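Local coordinates for endo-1,4-b-d-mannanase (Trichoderma reesei, PDB 1QNR), which probably hydrolyses internal beta-1,4-mannosidic linkages of mannan polysaccharides, as a fungal glycoside hydrolase of family 5, at residues L32-H35 and A36-D39; G119-A122 and Y123-F127; A139-T142 and Q143-K146. One frame throughout, in Å; residues are numbered along the deposited sequence.

Three short pieces of one TIM-barrel chain illustrate how helices are started and packed. They come in series: contact 1 at the start of helix 35-47, which follows strand 21-25; contact 2 within helix 119-127, after strand 105-109; contact 3 near the start of helix 138-155, ahead of strand 161-165. Contact 1 stands apart, its centre 30 Å from that of contact 2 and 31 Å from that of contact 3. Contacts 2 and 3 have centres 11 Å apart and touch: Phe-127 CD2 lies 3.6 Å from Ala-140 CA, and Tyr-123 packs on Tyr-144. The short helix 119-127 is thereby laid against helix 138-155 within the segment joining two neighbouring parallel strands.

Contact 1 of 3, residues L32-H35 and A36-D39; sequences LTNH and ADVD
The backbone N of Asp-37 donates to Asn-34 O at 2.9 Å, reaching it from above the carbonyl plane with an N-H...O angle of 141°. One residue earlier, Ala-36 N donates to the side-chain OD1 of Asn-34 at 3.1 Å. With CG anti to its own backbone N (chi1 -176°), Asn-34 swings its amide forward over the first turn, and OD1 also comes near Ala-36 CB. Asp-37 leans back across the Asn-34 side chain at about a right angle, OD2 lying 3.5 Å from Asn-34 CB. A water closes this side, taking the N-H of Asn-34 and donating to Asp-37 OD2 at 2.9 Å. Replacing Asp-37 by an alanine is likely to leave that water without its acceptor and the Asn-34 N-H less firmly tied. In the loop before the cap, Leu-32 CB and CD1 both meet Val-38 CG2, each at 3.9 Å, while Phe-312 touches Leu-32 and Asp-37. Asp-39 N continues the helix by donating to His-35 O; its carboxylate turns to Tyr-94 and Ser-98 of helix 90-102, and the His-35 ring stacks on Tyr-94. This is an asparagine N-cap with an apolar contact from the preceding loop, opening helix 35-47 of the TIM barrel.

Contact 2 of 3, residues G119-A122 and Y123-F127; sequences GINA and YVNAF
Two regular helical bonds join Gly-119-Ala-122 to Tyr-123-Phe-127, Val-124 N to Ile-120 O and Asn-125 N to Asn-121 O, before a weak third, Ala-126 N to Ala-122 O at 3.4 Å, marks a slacker turn. On the solvent side Asn-121 and Asn-125 cross one turn apart, their amide planes 77° from each other. OD1 of Asn-121 and ND2 of Asn-125 stand 3.8 Å apart, and two waters join the amides instead. One donates to Asn-121 OD1 and accepts from Asn-125 ND2; the other accepts from Asn-121 ND2 and donates to Asn-125 OD1 at 2.8 Å. All four polar ends are thus engaged, which should restrain both amides from flipping. Asn-125 ND2 has a further partner in Asn-62 OD1, while Asn-62 ND2 donates to Ala-122 O.

Beside them Ile-120 and Val-124 meet by their CG2 methyls at 4.1 Å, and Val-124 CG2 also rests 3.5 Å from Ile-120 O. Tyr-123 points into the protein. With its CG anti to the carbonyl carbon (chi1 -74°), the ring leans back toward the start of the helix, bringing its CD1 edge to Gly-119 O, 3.5 Å away and in the ring plane. Its hydroxyl binds Gln-73, and Trp-134 meets the ring edge-to-face. Farther on, Ala-126 CB sits over one face of the Phe-127 ring, which also touches helix 138-155. The result is a short amphipathic helix in the connection between strand 105-109 and helix 138-155 of the TIM barrel, with a hydrated asparagine pair at i, i+4 and with Tyr-123 and Phe-127 packed against helix 138-155.

Contact 3 of 3, residues A139-T142 and Q143-K146; sequences AAQT and QYRK
Gln-141 and Tyr-144 lie next to each other and point the same way, with Gln-141 OE1 3.7 Å from Tyr-144 CD2 and the amide and ring planes 52° apart. The glutamine chain is bent at chi2 (-56°), which curls its amide back toward the tyrosine instead of letting it extend from the helix. Both ends of that amide are then pinned: NE2 donates to Trp-134 O, while OE1 accepts from Trp-183 NE1 and from a water at 2.8 Å. The tightly packed part is made by the buried side chains of Tyr-144 and Gln-143. Tyr-144 carries its hydroxyl to Leu-166 O and meets the Trp-134 ring edge-to-face, and Tyr-123 and Val-187 lie against it; Gln-143 has its NE2 held by Gln-73 OE1.

The same water links Gln-141 to Arg-145, one turn on, by accepting from Arg-145 NE at 2.9 Å. Arg-145 stretches from CG to NE, after its CG passes 3.2 Å from Gln-141 O, and its NH1 reaches Ser-186 on helix 178-194. Two conformers are deposited for this arginine, so the link may hold only part of the time.

Toward solvent the grip slackens. Thr-142 turns its OG1 back to Thr-138 O, and the Lys-146 chain brings CG to 3.4 Å from Thr-142 O before bending at chi3 and leading away; it too has two conformers. Beneath all of this run four successive bonds from residue i+4 to i, from Gln-143 N to Ala-139 O (3.2 Å) through Lys-146 N to Thr-142 O (3.1 Å). Such a regular amphipathic alpha-helix, in contact with helices 119-127 and 178-194, is characteristic of the outer helical layer of a TIM barrel.

Contact 1 of 3, residues L32-H35 and A36-D39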
loop_
_atom_site.group_PDB
_atom_site.type_symbol
_atom_site.label_atom_id
_atom_site.label_comp_id
_atom_site.label_asym_id
_atom_site.label_seq_id
_atom_site.Cartn_x
_atom_site.Cartn_y
_atom_site.Cartn_z
ATOM N N LEU A 32 16.587 -1.863 -0.344
ATOM C CA LEU A 32 17.821 -2.084 0.463
ATOM C C LEU A 32 18.675 -3.169 -0.208
ATOM O O LEU A 32 18.184 -4.281 -0.472
ATOM C CB LEU A 32 17.412 -2.505 1.885
ATOM C CG LEU A 32 16.700 -1.433 2.694
ATOM C CD1 LEU A 32 16.154 -2.031 4.011
ATOM C CD2 LEU A 32 17.560 -0.201 3.031
ATOM N N THR A 33 19.990 -2.946 -0.328
ATOM C CA THR A 33 20.838 -3.959 -0.979
ATOM C C THR A 33 21.639 -4.777 0.029
ATOM O O THR A 33 22.146 -5.868 -0.323
ATOM C CB THR A 33 21.866 -3.360 -1.948
ATOM O OG1 THR A 33 22.715 -2.413 -1.294
ATOM C CG2 THR A 33 21.143 -2.785 -3.168
ATOM N N ASN A 34 21.765 -4.321 1.274
ATOM C CA ASN A 34 22.464 -5.101 2.284
ATOM C C ASN A 34 21.414 -5.924 3.055
ATOM O O ASN A 34 20.552 -5.311 3.735
ATOM C CB ASN A 34 23.227 -4.089 3.167
ATOM C CG ASN A 34 24.062 -4.824 4.191
ATOM O OD1 ASN A 34 23.952 -6.019 4.415
ATOM N ND2 ASN A 34 25.012 -4.103 4.790
ATOM N N HIS A 35 21.459 -7.248 3.029
ATOM C CA HIS A 35 20.501 -8.095 3.771
ATOM C C HIS A 35 20.471 -7.796 5.230
ATOM O O HIS A 35 19.388 -7.896 5.892
ATOM C CB HIS A 35 20.974 -9.587 3.641
ATOM C CG HIS A 35 20.767 -10.052 2.217
ATOM N ND1 HIS A 35 21.216 -11.299 1.822
ATOM C CD2 HIS A 35 20.195 -9.466 1.143
ATOM C CE1 HIS A 35 20.914 -11.446 0.534
ATOM N NE2 HIS A 35 20.299 -10.361 0.079
ATOM N N ALA A 36 21.556 -7.385 5.850
ATOM C CA ALA A 36 21.581 -7.102 7.273
ATOM C C ALA A 36 20.643 -5.931 7.600
ATOM O O ALA A 36 20.129 -5.904 8.696
ATOM C CB ALA A 36 22.996 -6.782 7.807
ATOM N N ASP A 37 20.478 -4.985 6.649
ATOM C CA ASP A 37 19.617 -3.830 6.884
ATOM C C ASP A 37 18.132 -4.174 6.768
ATOM O O ASP A 37 17.300 -3.650 7.528
ATOM C CB ASP A 37 19.996 -2.707 5.914
ATOM C CG ASP A 37 21.430 -2.187 6.091
ATOM O OD1 ASP A 37 22.058 -2.457 7.129
ATOM O OD2 ASP A 37 21.874 -1.515 5.108
ATOM N N VAL A 38 17.756 -5.126 5.911
ATOM C CA VAL A 38 16.367 -5.631 5.921
ATOM C C VAL A 38 16.138 -6.395 7.227
ATOM O O VAL A 38 15.089 -6.166 7.924
ATOM C CB VAL A 38 16.135 -6.605 4.730
ATOM C CG1 VAL A 38 14.747 -7.259 4.816
ATOM C CG2 VAL A 38 16.327 -5.884 3.395
ATOM N N ASP A 39 17.098 -7.214 7.698
ATOM C CA ASP A 39 16.852 -8.034 8.900
ATOM C C ASP A 39 16.766 -7.161 10.148
ATOM O O ASP A 39 15.872 -7.369 10.989
ATOM C CB ASP A 39 17.970 -9.083 9.043
ATOM C CG ASP A 39 17.759 -10.177 7.938
ATOM O OD1 ASP A 39 16.669 -10.567 7.488
ATOM O OD2 ASP A 39 18.741 -10.683 7.531
HETATM O O HOH W 1 21.084 -1.579 2.301
#

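Contact 2 of 3, residues G119-A122 and Y123-F127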
loop_
_atom_site.group_PDB
_atom_site.type_symbol
_atom_site.label_atom_id
_atom_site.label_comp_id
_atom_site.label_asym_id
_atom_site.label_seq_id
_atom_site.Cartn_x
_atom_site.Cartn_y
_atom_site.Cartn_z
ATOM N N GLY A 119 6.466 5.296 -12.056
ATOM C CA GLY A 119 5.026 5.500 -12.033
ATOM C C GLY A 119 4.398 5.383 -13.423
ATOM O O GLY A 119 5.033 5.078 -14.456
ATOM N N ILE A 120 3.108 5.817 -13.472
ATOM C CA ILE A 120 2.313 5.945 -14.697
ATOM C C ILE A 120 3.155 6.797 -15.678
ATOM O O ILE A 120 3.144 6.502 -16.897
ATOM C CB ILE A 120 0.920 6.558 -14.426
ATOM C CG1 ILE A 120 0.051 5.426 -13.810
ATOM C CG2 ILE A 120 0.297 7.128 -15.733
ATOM C CD1 ILE A 120 -1.377 5.829 -13.392
ATOM N N ASN A 121 3.817 7.873 -15.222
ATOM C CA ASN A 121 4.609 8.732 -16.135
ATOM C C ASN A 121 5.682 7.966 -16.869
ATOM O O ASN A 121 5.920 8.253 -18.084
ATOM C CB ASN A 121 5.232 9.915 -15.343
ATOM C CG ASN A 121 6.020 10.865 -16.248
ATOM O OD1 ASN A 121 7.252 11.001 -16.150
ATOM N ND2 ASN A 121 5.235 11.546 -17.026
ATOM N N ALA A 122 6.335 6.955 -16.286
ATOM C CA ALA A 122 7.356 6.172 -17.017
ATOM C C ALA A 122 6.656 5.372 -18.124
ATOM O O ALA A 122 7.247 5.170 -19.233
ATOM C CB ALA A 122 8.093 5.258 -16.038
ATOM N N TYR A 123 5.437 4.825 -17.933
ATOM C CA TYR A 123 4.681 4.189 -19.026
ATOM C C TYR A 123 4.306 5.206 -20.085
ATOM O O TYR A 123 4.418 4.852 -21.300
ATOM C CB TYR A 123 3.459 3.500 -18.411
ATOM C CG TYR A 123 3.649 2.232 -17.633
ATOM C CD1 TYR A 123 4.001 2.281 -16.279
ATOM C CD2 TYR A 123 3.479 0.945 -18.217
ATOM C CE1 TYR A 123 4.188 1.118 -15.531
ATOM C CE2 TYR A 123 3.653 -0.233 -17.495
ATOM C CZ TYR A 123 3.974 -0.121 -16.142
ATOM O OH TYR A 123 4.133 -1.302 -15.425
ATOM N N VAL A 124 3.864 6.420 -19.733
ATOM C CA VAL A 124 3.521 7.431 -20.751
ATOM C C VAL A 124 4.759 7.774 -21.584
ATOM O O VAL A 124 4.656 7.889 -22.836
ATOM C CB VAL A 124 2.997 8.712 -20.028
ATOM C CG1 VAL A 124 2.897 9.911 -20.980
ATOM C CG2 VAL A 124 1.645 8.374 -19.386
ATOM N N ASN A 125 5.925 7.877 -21.004
ATOM C CA ASN A 125 7.145 8.181 -21.806
ATOM C C ASN A 125 7.406 7.076 -22.854
ATOM O O ASN A 125 7.893 7.408 -23.968
ATOM C CB ASN A 125 8.386 8.254 -20.871
ATOM C CG ASN A 125 8.460 9.507 -20.031
ATOM O OD1 ASN A 125 7.803 10.519 -20.340
ATOM N ND2 ASN A 125 9.245 9.458 -18.949
ATOM N N ALA A 126 7.141 5.800 -22.531
ATOM C CA ALA A 126 7.427 4.721 -23.453
ATOM C C ALA A 126 6.292 4.486 -24.450
ATOM O O ALA A 126 6.585 4.112 -25.603
ATOM C CB ALA A 126 7.602 3.393 -22.696
ATOM N N PHE A 127 5.025 4.584 -24.045
ATOM C CA PHE A 127 3.873 4.137 -24.837
ATOM C C PHE A 127 2.952 5.255 -25.214
ATOM O O PHE A 127 1.881 4.935 -25.827
ATOM C CB PHE A 127 3.137 3.036 -24.003
ATOM C CG PHE A 127 4.051 1.893 -23.581
ATOM C CD1 PHE A 127 4.779 1.148 -24.486
ATOM C CD2 PHE A 127 4.191 1.612 -22.211
ATOM C CE1 PHE A 127 5.604 0.109 -24.092
ATOM C CE2 PHE A 127 5.046 0.613 -21.805
ATOM C CZ PHE A 127 5.760 -0.128 -22.735
HETATM O O HOH W 2 10.158 11.619 -17.132
HETATM O O HOH W 3 5.882 12.416 -19.774
#

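Contact 3 of 3, residues A139-T142 and Q143-K146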
loop_
_atom_site.group_PDB
_atom_site.type_symbol
_atom_site.label_atom_id
_atom_site.label_comp_id
_atom_site.label_asym_id
_atom_site.label_seq_id
_atom_site.Cartn_x
_atom_site.Cartn_y
_atom_site.Cartn_z
ATOM N N ALA A 139 -0.698 -0.873 -25.360
ATOM C CA ALA A 139 0.709 -1.254 -25.139
ATOM C C ALA A 139 1.082 -1.061 -23.673
ATOM O O ALA A 139 1.815 -1.912 -23.111
ATOM C CB ALA A 139 1.590 -0.392 -26.033
ATOM N N ALA A 140 0.608 0.016 -23.026
ATOM C CA ALA A 140 0.986 0.207 -21.581
ATOM C C ALA A 140 0.348 -0.880 -20.727
ATOM O O ALA A 140 1.054 -1.413 -19.811
ATOM C CB ALA A 140 0.512 1.601 -21.111
ATOM N N GLN A 141 -0.935 -1.209 -20.960
ATOM C CA GLN A 141 -1.584 -2.235 -20.106
ATOM C C GLN A 141 -1.008 -3.626 -20.381
ATOM O O GLN A 141 -0.928 -4.419 -19.439
ATOM C CB GLN A 141 -3.117 -2.205 -20.356
ATOM C CG GLN A 141 -3.795 -0.950 -19.772
ATOM C CD GLN A 141 -3.527 -0.784 -18.265
ATOM O OE1 GLN A 141 -3.740 -1.720 -17.478
ATOM N NE2 GLN A 141 -3.047 0.420 -17.902
ATOM N N THR A 142 -0.593 -3.916 -21.657
ATOM C CA THR A 142 0.024 -5.201 -21.939
ATOM C C THR A 142 1.329 -5.378 -21.178
ATOM O O THR A 142 1.598 -6.425 -20.536
ATOM C CB THR A 142 0.284 -5.340 -23.463
ATOM O OG1 THR A 142 -1.041 -5.390 -24.057
ATOM C CG2 THR A 142 0.986 -6.657 -23.801
ATOM N N GLN A 143 2.182 -4.342 -21.105
ATOM C CA GLN A 143 3.408 -4.412 -20.302
ATOM C C GLN A 143 3.133 -4.401 -18.807
ATOM O O GLN A 143 3.781 -5.222 -18.086
ATOM C CB GLN A 143 4.411 -3.298 -20.714
ATOM C CG GLN A 143 5.773 -3.475 -20.067
ATOM C CD GLN A 143 6.509 -4.743 -20.435
ATOM O OE1 GLN A 143 6.393 -5.236 -21.581
ATOM N NE2 GLN A 143 7.306 -5.347 -19.537
ATOM N N TYR A 144 2.208 -3.600 -18.302
ATOM C CA TYR A 144 1.825 -3.625 -16.865
ATOM C C TYR A 144 1.403 -5.042 -16.478
ATOM O O TYR A 144 1.811 -5.543 -15.383
ATOM C CB TYR A 144 0.720 -2.599 -16.590
ATOM C CG TYR A 144 0.038 -2.694 -15.236
ATOM C CD1 TYR A 144 0.661 -2.247 -14.045
ATOM C CD2 TYR A 144 -1.280 -3.165 -15.149
ATOM C CE1 TYR A 144 0.005 -2.363 -12.813
ATOM C CE2 TYR A 144 -1.958 -3.239 -13.918
ATOM C CZ TYR A 144 -1.281 -2.865 -12.751
ATOM O OH TYR A 144 -2.019 -2.976 -11.562
ATOM N N ARG A 145 0.556 -5.697 -17.302
ATOM C CA ARG A 145 0.137 -7.064 -16.918
ATOM C C ARG A 145 1.297 -8.071 -17.010
ATOM O O ARG A 145 1.349 -9.028 -16.188
ATOM C CB ARG A 145 -1.062 -7.571 -17.784
ATOM C CG ARG A 145 -2.294 -6.660 -17.599
ATOM C CD ARG A 145 -3.433 -7.258 -18.476
ATOM N NE ARG A 145 -4.683 -6.757 -17.974
ATOM C CZ ARG A 145 -5.858 -7.320 -17.834
ATOM N NH1 ARG A 145 -6.773 -6.460 -17.357
ATOM N NH2 ARG A 145 -6.109 -8.633 -18.141
ATOM N N LYS A 146 2.253 -7.870 -17.920
ATOM C CA LYS A 146 3.435 -8.760 -17.945
ATOM C C LYS A 146 4.236 -8.553 -16.656
ATOM O O LYS A 146 4.747 -9.540 -16.075
ATOM C CB LYS A 146 4.338 -8.441 -19.155
ATOM C CG LYS A 146 3.863 -8.951 -20.500
ATOM C CD LYS A 146 4.943 -8.683 -21.581
ATOM C CE LYS A 146 6.157 -9.540 -21.389
ATOM N NZ LYS A 146 6.948 -9.754 -22.650
HETATM O O HOH W 4 -5.297 -3.937 -18.033
#